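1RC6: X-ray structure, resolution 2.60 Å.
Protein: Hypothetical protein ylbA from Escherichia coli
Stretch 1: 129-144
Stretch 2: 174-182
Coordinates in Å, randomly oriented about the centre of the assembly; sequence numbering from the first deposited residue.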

# COMPACT_ATOMS: atom_id res chain seq x y z
N ILE A 129 -1.38 10.07 1.29
CA ILE A 129 -0.30 9.12 1.09
C ILE A 129 -0.55 7.69 1.61
O ILE A 129 -1.35 7.47 2.53
N PHE A 130 0.12 6.72 1.00
CA PHE A 130 0.03 5.32 1.42
C PHE A 130 1.43 4.93 1.85
O PHE A 130 2.37 5.04 1.07
N LEU A 131 1.59 4.47 3.09
CA LEU A 131 2.89 4.10 3.62
C LEU A 131 3.01 2.64 3.93
O LEU A 131 2.03 1.99 4.29
N TYR A 132 4.24 2.13 3.84
CA TYR A 132 4.50 0.73 4.08
C TYR A 132 5.92 0.51 4.57
O TYR A 132 6.85 1.17 4.12
N LYS A 133 6.08 -0.43 5.50
CA LYS A 133 7.40 -0.73 6.02
C LYS A 133 7.45 -2.18 6.45
O LYS A 133 6.45 -2.75 6.85
N ARG A 134 8.63 -2.79 6.36
CA ARG A 134 8.84 -4.17 6.78
C ARG A 134 10.31 -4.34 7.13
O ARG A 134 11.13 -3.49 6.80
N ARG A 135 10.64 -5.43 7.80
CA ARG A 135 12.01 -5.69 8.17
C ARG A 135 12.68 -6.42 7.00
O ARG A 135 12.32 -7.55 6.66
N TYR A 136 13.63 -5.75 6.37
CA TYR A 136 14.34 -6.30 5.23
C TYR A 136 15.15 -7.57 5.50
O TYR A 136 15.78 -7.72 6.55
N VAL A 137 15.14 -8.49 4.54
CA VAL A 137 15.89 -9.73 4.69
C VAL A 137 17.05 -9.81 3.71
O VAL A 137 16.88 -10.02 2.51
N PRO A 138 18.27 -9.63 4.23
CA PRO A 138 19.48 -9.67 3.41
C PRO A 138 19.83 -11.06 2.94
O PRO A 138 19.51 -12.05 3.59
N VAL A 139 20.49 -11.12 1.79
CA VAL A 139 20.93 -12.36 1.19
C VAL A 139 22.36 -12.15 0.69
O VAL A 139 22.70 -11.07 0.21
N GLU A 140 23.20 -13.18 0.80
CA GLU A 140 24.59 -13.08 0.36
C GLU A 140 24.75 -12.62 -1.09
O GLU A 140 24.14 -13.17 -2.00
N GLY A 141 25.56 -11.58 -1.27
CA GLY A 141 25.82 -11.08 -2.61
C GLY A 141 24.76 -10.21 -3.25
O GLY A 141 24.69 -10.13 -4.47
N TYR A 142 23.93 -9.55 -2.43
CA TYR A 142 22.89 -8.69 -2.96
C TYR A 142 22.52 -7.58 -1.99
O TYR A 142 22.79 -7.66 -0.79
N ALA A 143 21.88 -6.55 -2.54
CA ALA A 143 21.45 -5.41 -1.76
C ALA A 143 20.46 -4.60 -2.59
O ALA A 143 20.63 -4.48 -3.80
N PRO A 144 19.42 -4.04 -1.95
CA PRO A 144 18.43 -3.25 -2.67
C PRO A 144 18.92 -1.81 -2.79
O PRO A 144 20.03 -1.49 -2.36
N GLU A 174 15.19 -8.15 -9.07
CA GLU A 174 16.43 -8.71 -8.55
C GLU A 174 16.36 -9.14 -7.08
O GLU A 174 15.73 -8.49 -6.25
N LEU A 175 17.06 -10.23 -6.77
CA LEU A 175 17.09 -10.76 -5.42
C LEU A 175 17.49 -9.73 -4.40
O LEU A 175 17.32 -9.95 -3.20
N GLY A 176 18.05 -8.62 -4.87
CA GLY A 176 18.46 -7.56 -3.96
C GLY A 176 17.21 -7.14 -3.21
O GLY A 176 17.26 -6.77 -2.02
N PHE A 177 16.09 -7.21 -3.92
CA PHE A 177 14.80 -6.85 -3.35
C PHE A 177 14.08 -8.08 -2.80
O PHE A 177 14.08 -9.14 -3.41
N ASP A 178 13.48 -7.92 -1.63
CA ASP A 178 12.77 -8.99 -0.97
C ASP A 178 11.27 -8.68 -0.93
O ASP A 178 10.52 -9.27 -0.15
N MET A 179 10.82 -7.75 -1.77
CA MET A 179 9.41 -7.39 -1.82
C MET A 179 9.12 -6.64 -3.10
O MET A 179 10.02 -6.39 -3.89
N ASN A 180 7.86 -6.30 -3.30
CA ASN A 180 7.46 -5.55 -4.46
C ASN A 180 6.06 -4.99 -4.24
O ASN A 180 5.30 -5.53 -3.45
N MET A 181 5.75 -3.88 -4.91
CA MET A 181 4.45 -3.25 -4.80
C MET A 181 3.83 -3.33 -6.20
O MET A 181 4.53 -3.16 -7.20
N HIS A 182 2.54 -3.60 -6.28
CA HIS A 182 1.90 -3.69 -7.58
C HIS A 182 0.58 -2.92 -7.59
O HIS A 182 -0.01 -2.68 -6.55

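Two strands that are too far apart to pair through their backbones can still be joined by their side chains, and the contact between residues 129-144 and 174-182 illustrates how. Strands 129-135 and 179-182 run nearly antiparallel, at 163°, with their axes no closer than 10.3 Å, so the space between them has to be filled by side chains. Alternation along each strand selects which ones. Phe130, Tyr132 and Arg134 point toward the second stretch, whereas Lys133 points away; Met179 and Met181 point toward the first, whereas Asn180 points away.

At the apolar centre, flexible thioethers meet aromatic rings. Phe130 and Tyr132 both adopt t at chi1, and Met181, m at chi1 and chi2, serves them both: its CE lies 4.0 Å from CE2 of Phe130, while its SD sits over the face of the Tyr132 ring, 4.6 Å from the centroid. Met179, p at chi1 with its outer torsions between wells, approaches the same tyrosine differently. Its CE reaches the ring edge, 3.5 Å from Tyr132 CE1, and also lies 3.2 Å from CD of Arg134. The aliphatic part of this arginine, p then t, thus extends the apolar layer, while its NH1 donates a hydrogen bond to Tyr132 OH at 2.8 Å and so ties together two neighbours on one side of the strand.

Beyond the strands, the packing continues through the loops. Pro144 CB lies 4.0 Å from the centroid of the Phe177 ring, almost exactly on its normal, even though the CA-to-CB bond of Phe177 points away; the m rotamer brings the ring back. Gly176 fits closely beside Tyr142 and Ala143, with its CA 3.8 Å from Tyr142 CB. A beta carbon here would come 2.6 Å from Ala143 O, a clash, so the close approach depends on the missing side chain. Following the type II turn from Val139 to Tyr142, the Tyr142 ring (chi1 m) receives Leu175, also m, over one face: Leu175 CB is 3.8 Å from the centroid.

The polar edge is built on two hydrogen bonds. Asp178, p at chi1, points toward the first stretch and accepts from the backbone, Val137 N to Asp178 OD2 at 2.7 Å with a nearly straight N-H...O angle of 163°. Tyr136 starts sideways, but its t rotamer carries the hydroxyl inward, where OH donates to Gly176 O at 2.7 Å. Arg134 NE remains 4.5 Å from Asp178 OD2, beyond a salt bridge. In both bonds, a side chain from one stretch meets the backbone of the other.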

# COMPACT_ATOMS: atom_id res chain seq x y z
CB ILE A 129 0.99 9.73 1.72
CG1 ILE A 129 2.06 9.81 0.65
CG2 ILE A 129 1.43 8.99 2.95
CD1 ILE A 129 1.69 10.81 -0.45
CB PHE A 130 -0.39 4.41 0.27
CG PHE A 130 -0.32 2.94 0.61
CD1 PHE A 130 -1.18 2.39 1.54
CD2 PHE A 130 0.66 2.13 0.04
CE1 PHE A 130 -1.08 1.06 1.91
CE2 PHE A 130 0.77 0.80 0.40
CZ PHE A 130 -0.09 0.26 1.33
CB LEU A 131 3.20 4.88 4.89
CG LEU A 131 3.91 6.22 4.68
CD1 LEU A 131 4.13 6.85 6.03
CD2 LEU A 131 5.24 6.01 3.94
CB TYR A 132 4.29 -0.04 2.78
CG TYR A 132 4.62 -1.52 2.83
CD1 TYR A 132 5.93 -1.96 2.77
CD2 TYR A 132 3.60 -2.48 2.91
CE1 TYR A 132 6.23 -3.33 2.76
CE2 TYR A 132 3.89 -3.84 2.91
CZ TYR A 132 5.20 -4.26 2.83
OH TYR A 132 5.48 -5.61 2.76
CB LYS A 133 7.75 0.16 7.21
CG LYS A 133 6.95 -0.15 8.47
CD LYS A 133 7.51 0.58 9.69
CE LYS A 133 6.69 0.28 10.93
NZ LYS A 133 7.24 0.91 12.15
CB ARG A 134 8.47 -5.16 5.67
CG ARG A 134 9.44 -5.22 4.53
CD ARG A 134 9.04 -6.24 3.48
NE ARG A 134 9.04 -7.61 3.99
CZ ARG A 134 7.93 -8.33 4.19
NH1 ARG A 134 6.74 -7.80 3.91
NH2 ARG A 134 8.01 -9.56 4.67
CB ARG A 135 12.07 -6.51 9.46
CG ARG A 135 13.47 -6.75 9.99
CD ARG A 135 13.48 -6.70 11.52
NE ARG A 135 12.54 -7.64 12.13
CZ ARG A 135 12.29 -7.71 13.44
NH1 ARG A 135 12.91 -6.90 14.29
NH2 ARG A 135 11.41 -8.60 13.90
CB TYR A 136 15.25 -5.24 4.63
CG TYR A 136 16.10 -5.76 3.50
CD1 TYR A 136 17.43 -6.12 3.71
CD2 TYR A 136 15.56 -5.92 2.23
CE1 TYR A 136 18.20 -6.63 2.67
CE2 TYR A 136 16.32 -6.43 1.18
CZ TYR A 136 17.64 -6.78 1.41
OH TYR A 136 18.39 -7.28 0.36
CB VAL A 137 15.01 -10.96 4.50
CG1 VAL A 137 15.86 -12.21 4.53
CG2 VAL A 137 13.98 -11.01 5.60
CB PRO A 138 20.54 -9.09 4.34
CG PRO A 138 20.09 -9.59 5.68
CD PRO A 138 18.60 -9.35 5.64
CB VAL A 139 20.01 -12.74 0.01
CG1 VAL A 139 20.12 -11.71 -1.08
CG2 VAL A 139 20.40 -14.10 -0.54
CB GLU A 140 25.29 -14.44 0.53
CG GLU A 140 25.30 -14.97 1.96
CD GLU A 140 26.35 -14.31 2.85
OE1 GLU A 140 26.57 -13.08 2.70
OE2 GLU A 140 26.95 -15.01 3.71
CB TYR A 142 21.62 -9.48 -3.26
CG TYR A 142 21.76 -10.54 -4.30
CD1 TYR A 142 22.25 -11.81 -3.98
CD2 TYR A 142 21.36 -10.31 -5.61
CE1 TYR A 142 22.33 -12.81 -4.94
CE2 TYR A 142 21.43 -11.29 -6.57
CZ TYR A 142 21.91 -12.54 -6.24
OH TYR A 142 21.96 -13.52 -7.20
CB ALA A 143 22.65 -4.57 -1.36
CB PRO A 144 17.20 -3.37 -1.79
CG PRO A 144 17.82 -3.27 -0.42
CD PRO A 144 19.07 -4.15 -0.52
CB GLU A 174 17.59 -7.71 -8.72
CG GLU A 174 18.20 -7.64 -10.11
CD GLU A 174 17.19 -7.33 -11.20
OE1 GLU A 174 16.53 -6.27 -11.13
OE2 GLU A 174 17.05 -8.15 -12.14
CB LEU A 175 18.05 -11.94 -5.34
CG LEU A 175 17.82 -13.07 -6.36
CD1 LEU A 175 18.79 -14.19 -6.09
CD2 LEU A 175 16.38 -13.56 -6.27
CB PHE A 177 13.93 -6.16 -4.40
CG PHE A 177 14.39 -4.77 -4.75
CD1 PHE A 177 13.75 -3.66 -4.21
CD2 PHE A 177 15.49 -4.57 -5.57
CE1 PHE A 177 14.20 -2.38 -4.49
CE2 PHE A 177 15.95 -3.30 -5.86
CZ PHE A 177 15.31 -2.20 -5.31
CB ASP A 178 13.31 -9.18 0.44
CG ASP A 178 12.99 -8.01 1.35
OD1 ASP A 178 12.46 -6.99 0.86
OD2 ASP A 178 13.27 -8.11 2.57
CB MET A 179 9.04 -6.48 -0.65
CG MET A 179 9.86 -5.22 -0.63
SD MET A 179 8.96 -3.79 -0.02
CE MET A 179 9.49 -3.76 1.55
CB ASN A 180 7.49 -6.43 -5.71
CG ASN A 180 7.77 -5.63 -6.98
OD1 ASN A 180 8.23 -6.18 -7.98
ND2 ASN A 180 7.47 -4.34 -6.95
CB MET A 181 4.57 -1.78 -4.38
CG MET A 181 5.10 -1.52 -2.96
SD MET A 181 3.99 -1.98 -1.60
CE MET A 181 2.41 -1.68 -2.33
CB HIS A 182 1.59 -5.14 -7.96
CG HIS A 182 2.79 -6.04 -7.97
ND1 HIS A 182 3.26 -6.65 -6.83
CD2 HIS A 182 3.60 -6.43 -8.97
CE1 HIS A 182 4.32 -7.39 -7.14
NE2 HIS A 182 4.54 -7.27 -8.43